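Local coordinates for putative flagellar protein FliS (Parabacteroides merdae ATCC 43184, PDB 4YOK), which is of unknown function but belongs to the DUF3823 family, pairing a prealbumin-like N-terminal domain with an E-set-like C-terminal domain, at residues Lys177-Val185 against Ile196-Lys204. Sequence-based numbering, arbitrary orientation.
Sequences KAKALYARV and IYSPVVRLK
Residues 181-185 run antiparallel to 198-204 as the last hairpin of the C-terminal domain: Ala183 and Val201 form a hydrogen-bonded pair, Tyr182 and Arg202 the adjoining non-hydrogen-bonded pair, and Leu203 and Lys204 share Leu181 across a classic beta bulge. Leu181 O takes two donors, Leu203 N at 2.7 Å and Lys204 N in a longer bond. On the face bearing Tyr182, the extended chain of Arg202 lies over the ring; its CG sits 4.1 Å from the ring centroid in a CH-pi contact, while Val200 CG1 packs against Tyr182 CB at 3.7 Å. Beyond the ring, Arg202 NE binds Lys204 O at 2.9 Å, almost straight at 172°, and Leu181 N reaches that oxygen from the opposite face of its carbonyl plane. A water links Lys204 OXT to Lys179 O, and Arg202 NH2 adds a long, weak salt bridge to OXT (3.3 Å). Farther along, with CG anti to its backbone N (chi1 -151°), Arg184 extends its guanidinium flat over Tyr197, centres 4.4 Å apart and planes at 13°, while Val200 CG2 covers the other guanidinium face. Arg184 NE donates to Ser198 O at 2.9 Å, and NH1 and NH2 bind Ala144 O and Leu25 O. Between the strand pieces 196-197 and 201-202, Ser198 OG accepts from Val185 N at 3.0 Å and donates to Pro199 O, so a hydroxyl stands in for a main-chain acceptor where the edge strand is broken. Buried Arg184 thus donates to three carbonyl oxygens, which would help stabilise its charge, and Arg202 holds the chain end mainly through its NE bond.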
loop_
_atom_site.group_PDB
_atom_site.type_symbol
_atom_site.label_atom_id
_atom_site.label_comp_id
_atom_site.label_asym_id
_atom_site.label_seq_id
_atom_site.Cartn_x
_atom_site.Cartn_y
_atom_site.Cartn_z
ATOM N N LYS A 177 11.769 -24.624 1.497
ATOM C CA LYS A 177 10.651 -25.378 2.103
ATOM C C LYS A 177 9.257 -24.876 1.717
ATOM O O LYS A 177 8.287 -25.620 1.859
ATOM C CB LYS A 177 10.750 -25.288 3.634
ATOM C CG LYS A 177 11.681 -26.301 4.291
ATOM C CD LYS A 177 12.143 -25.855 5.697
ATOM C CE LYS A 177 11.020 -25.645 6.695
ATOM N NZ LYS A 177 11.537 -25.437 8.073
ATOM N N ALA A 178 9.141 -23.599 1.352
ATOM C CA ALA A 178 7.859 -22.950 1.053
ATOM C C ALA A 178 7.069 -23.679 -0.061
ATOM O O ALA A 178 7.620 -23.917 -1.122
ATOM C CB ALA A 178 8.107 -21.500 0.662
ATOM N N LYS A 179 5.786 -24.008 0.178
ATOM C CA LYS A 179 4.958 -24.668 -0.852
ATOM C C LYS A 179 4.438 -23.644 -1.855
ATOM O O LYS A 179 4.130 -23.990 -2.991
ATOM C CB LYS A 179 3.803 -25.467 -0.241
ATOM C CG LYS A 179 4.287 -26.672 0.545
ATOM C CD LYS A 179 3.137 -27.544 1.009
ATOM C CE LYS A 179 3.577 -28.497 2.093
ATOM N NZ LYS A 179 2.427 -29.244 2.670
ATOM N N ALA A 180 4.337 -22.397 -1.434
ATOM C CA ALA A 180 3.932 -21.278 -2.285
ATOM C C ALA A 180 4.870 -20.143 -1.999
ATOM O O ALA A 180 5.304 -20.007 -0.856
ATOM C CB ALA A 180 2.488 -20.873 -2.006
ATOM N N LEU A 181 5.204 -19.338 -3.016
ATOM C CA LEU A 181 6.132 -18.233 -2.811
ATOM C C LEU A 181 5.647 -17.004 -3.548
ATOM O O LEU A 181 5.312 -17.071 -4.740
ATOM C CB LEU A 181 7.556 -18.636 -3.276
ATOM C CG LEU A 181 8.711 -17.731 -2.841
ATOM C CD1 LEU A 181 8.972 -17.847 -1.322
ATOM C CD2 LEU A 181 9.985 -18.055 -3.639
ATOM N N TYR A 182 5.615 -15.878 -2.837
ATOM C CA TYR A 182 5.133 -14.597 -3.370
ATOM C C TYR A 182 6.209 -13.533 -3.221
ATOM O O TYR A 182 6.932 -13.538 -2.228
ATOM C CB TYR A 182 3.858 -14.168 -2.624
ATOM C CG TYR A 182 2.690 -15.116 -2.782
ATOM C CD1 TYR A 182 2.600 -16.276 -2.019
ATOM C CD2 TYR A 182 1.649 -14.832 -3.666
ATOM C CE1 TYR A 182 1.517 -17.144 -2.146
ATOM C CE2 TYR A 182 0.553 -15.689 -3.792
ATOM C CZ TYR A 182 0.487 -16.837 -3.020
ATOM O OH TYR A 182 -0.593 -17.689 -3.121
ATOM N N ALA A 183 6.351 -12.651 -4.216
ATOM C CA ALA A 183 7.372 -11.610 -4.192
ATOM C C ALA A 183 6.741 -10.241 -4.222
ATOM O O ALA A 183 5.627 -10.069 -4.736
ATOM C CB ALA A 183 8.330 -11.771 -5.372
ATOM N N ARG A 184 7.477 -9.251 -3.709
ATOM C CA ARG A 184 7.032 -7.859 -3.720
ATOM C C ARG A 184 8.238 -6.948 -3.562
ATOM O O ARG A 184 9.257 -7.346 -2.974
ATOM C CB ARG A 184 6.003 -7.595 -2.580
ATOM C CG ARG A 184 5.003 -6.487 -2.901
ATOM C CD ARG A 184 4.039 -6.264 -1.731
ATOM N NE ARG A 184 2.842 -5.493 -2.107
ATOM C CZ ARG A 184 1.998 -4.938 -1.238
ATOM N NH1 ARG A 184 2.207 -5.055 0.070
ATOM N NH2 ARG A 184 0.951 -4.235 -1.672
ATOM N N VAL A 185 8.116 -5.707 -4.033
ATOM C CA VAL A 185 9.175 -4.734 -3.775
ATOM C C VAL A 185 8.524 -3.526 -3.090
ATOM O O VAL A 185 7.331 -3.270 -3.307
ATOM C CB VAL A 185 10.053 -4.337 -4.981
ATOM C CG1 VAL A 185 10.925 -5.515 -5.436
ATOM C CG2 VAL A 185 9.228 -3.771 -6.135
ATOM N N ILE A 196 5.451 2.507 -0.348
ATOM C CA ILE A 196 4.604 2.154 -1.498
ATOM C C ILE A 196 5.212 0.864 -2.027
ATOM O O ILE A 196 6.423 0.649 -1.886
ATOM C CB ILE A 196 4.484 3.271 -2.577
ATOM C CG1 ILE A 196 3.305 2.963 -3.566
ATOM C CG2 ILE A 196 5.805 3.504 -3.313
ATOM C CD1 ILE A 196 2.342 4.059 -3.734
ATOM N N TYR A 197 4.388 -0.013 -2.566
ATOM C CA TYR A 197 4.859 -1.304 -3.043
ATOM C C TYR A 197 4.449 -1.569 -4.484
ATOM O O TYR A 197 3.620 -0.868 -5.068
ATOM C CB TYR A 197 4.263 -2.408 -2.141
ATOM C CG TYR A 197 4.677 -2.379 -0.678
ATOM C CD1 TYR A 197 4.007 -1.579 0.243
ATOM C CD2 TYR A 197 5.711 -3.192 -0.212
ATOM C CE1 TYR A 197 4.376 -1.564 1.587
ATOM C CE2 TYR A 197 6.099 -3.175 1.125
ATOM C CZ TYR A 197 5.432 -2.352 2.018
ATOM O OH TYR A 197 5.785 -2.356 3.330
ATOM N N SER A 198 5.011 -2.622 -5.046
ATOM C CA SER A 198 4.567 -3.196 -6.302
ATOM C C SER A 198 3.358 -4.090 -5.989
ATOM O O SER A 198 3.156 -4.413 -4.814
ATOM C CB SER A 198 5.695 -4.052 -6.890
ATOM O OG SER A 198 5.946 -5.207 -6.098
ATOM N N PRO A 199 2.578 -4.582 -6.971
ATOM C CA PRO A 199 1.620 -5.661 -6.648
ATOM C C PRO A 199 2.390 -6.891 -6.160
ATOM O O PRO A 199 3.597 -7.025 -6.439
ATOM C CB PRO A 199 0.970 -5.984 -8.014
ATOM C CG PRO A 199 1.285 -4.819 -8.886
ATOM C CD PRO A 199 2.606 -4.311 -8.427
ATOM N N VAL A 200 1.719 -7.787 -5.439
ATOM C CA VAL A 200 2.324 -9.047 -5.018
ATOM C C VAL A 200 2.298 -9.957 -6.242
ATOM O O VAL A 200 1.263 -10.013 -6.913
ATOM C CB VAL A 200 1.552 -9.651 -3.814
ATOM C CG1 VAL A 200 2.034 -11.068 -3.466
ATOM C CG2 VAL A 200 1.628 -8.733 -2.611
ATOM N N VAL A 201 3.417 -10.628 -6.543
ATOM C CA VAL A 201 3.576 -11.550 -7.673
ATOM C C VAL A 201 3.794 -12.976 -7.144
ATOM O O VAL A 201 4.755 -13.201 -6.406
ATOM C CB VAL A 201 4.772 -11.080 -8.578
ATOM C CG1 VAL A 201 5.033 -12.062 -9.726
ATOM C CG2 VAL A 201 4.517 -9.674 -9.134
ATOM N N ARG A 202 2.945 -13.937 -7.554
ATOM C CA ARG A 202 3.124 -15.325 -7.168
ATOM C C ARG A 202 4.224 -15.953 -8.051
ATOM O O ARG A 202 4.113 -15.946 -9.277
ATOM C CB ARG A 202 1.808 -16.140 -7.249
ATOM C CG ARG A 202 2.004 -17.505 -6.645
ATOM C CD ARG A 202 0.731 -18.309 -6.556
ATOM N NE ARG A 202 1.019 -19.629 -6.017
ATOM C CZ ARG A 202 0.095 -20.544 -5.747
ATOM N NH1 ARG A 202 -1.190 -20.282 -5.950
ATOM N NH2 ARG A 202 0.445 -21.721 -5.254
ATOM N N LEU A 203 5.273 -16.489 -7.426
ATOM C CA LEU A 203 6.392 -17.105 -8.153
ATOM C C LEU A 203 6.271 -18.620 -8.195
ATOM O O LEU A 203 6.799 -19.239 -9.124
ATOM C CB LEU A 203 7.751 -16.701 -7.558
ATOM C CG LEU A 203 8.074 -15.205 -7.496
ATOM C CD1 LEU A 203 9.436 -14.990 -6.889
ATOM C CD2 LEU A 203 8.024 -14.557 -8.877
ATOM N N LYS A 204 5.595 -19.221 -7.197
ATOM C CA LYS A 204 5.345 -20.666 -7.142
ATOM C C LYS A 204 4.158 -20.957 -6.216
ATOM O O LYS A 204 3.781 -20.064 -5.429
ATOM C CB LYS A 204 6.599 -21.472 -6.741
ATOM C CG LYS A 204 6.967 -21.464 -5.262
ATOM C CD LYS A 204 8.014 -22.529 -4.907
ATOM C CE LYS A 204 9.433 -22.074 -5.156
ATOM N NZ LYS A 204 10.421 -23.126 -4.802
ATOM O OXT LYS A 204 3.552 -22.043 -6.340
HETATM O O HOH W 1 9.802 -24.670 -2.538
HETATM O O HOH W 2 2.168 -23.878 -4.894
#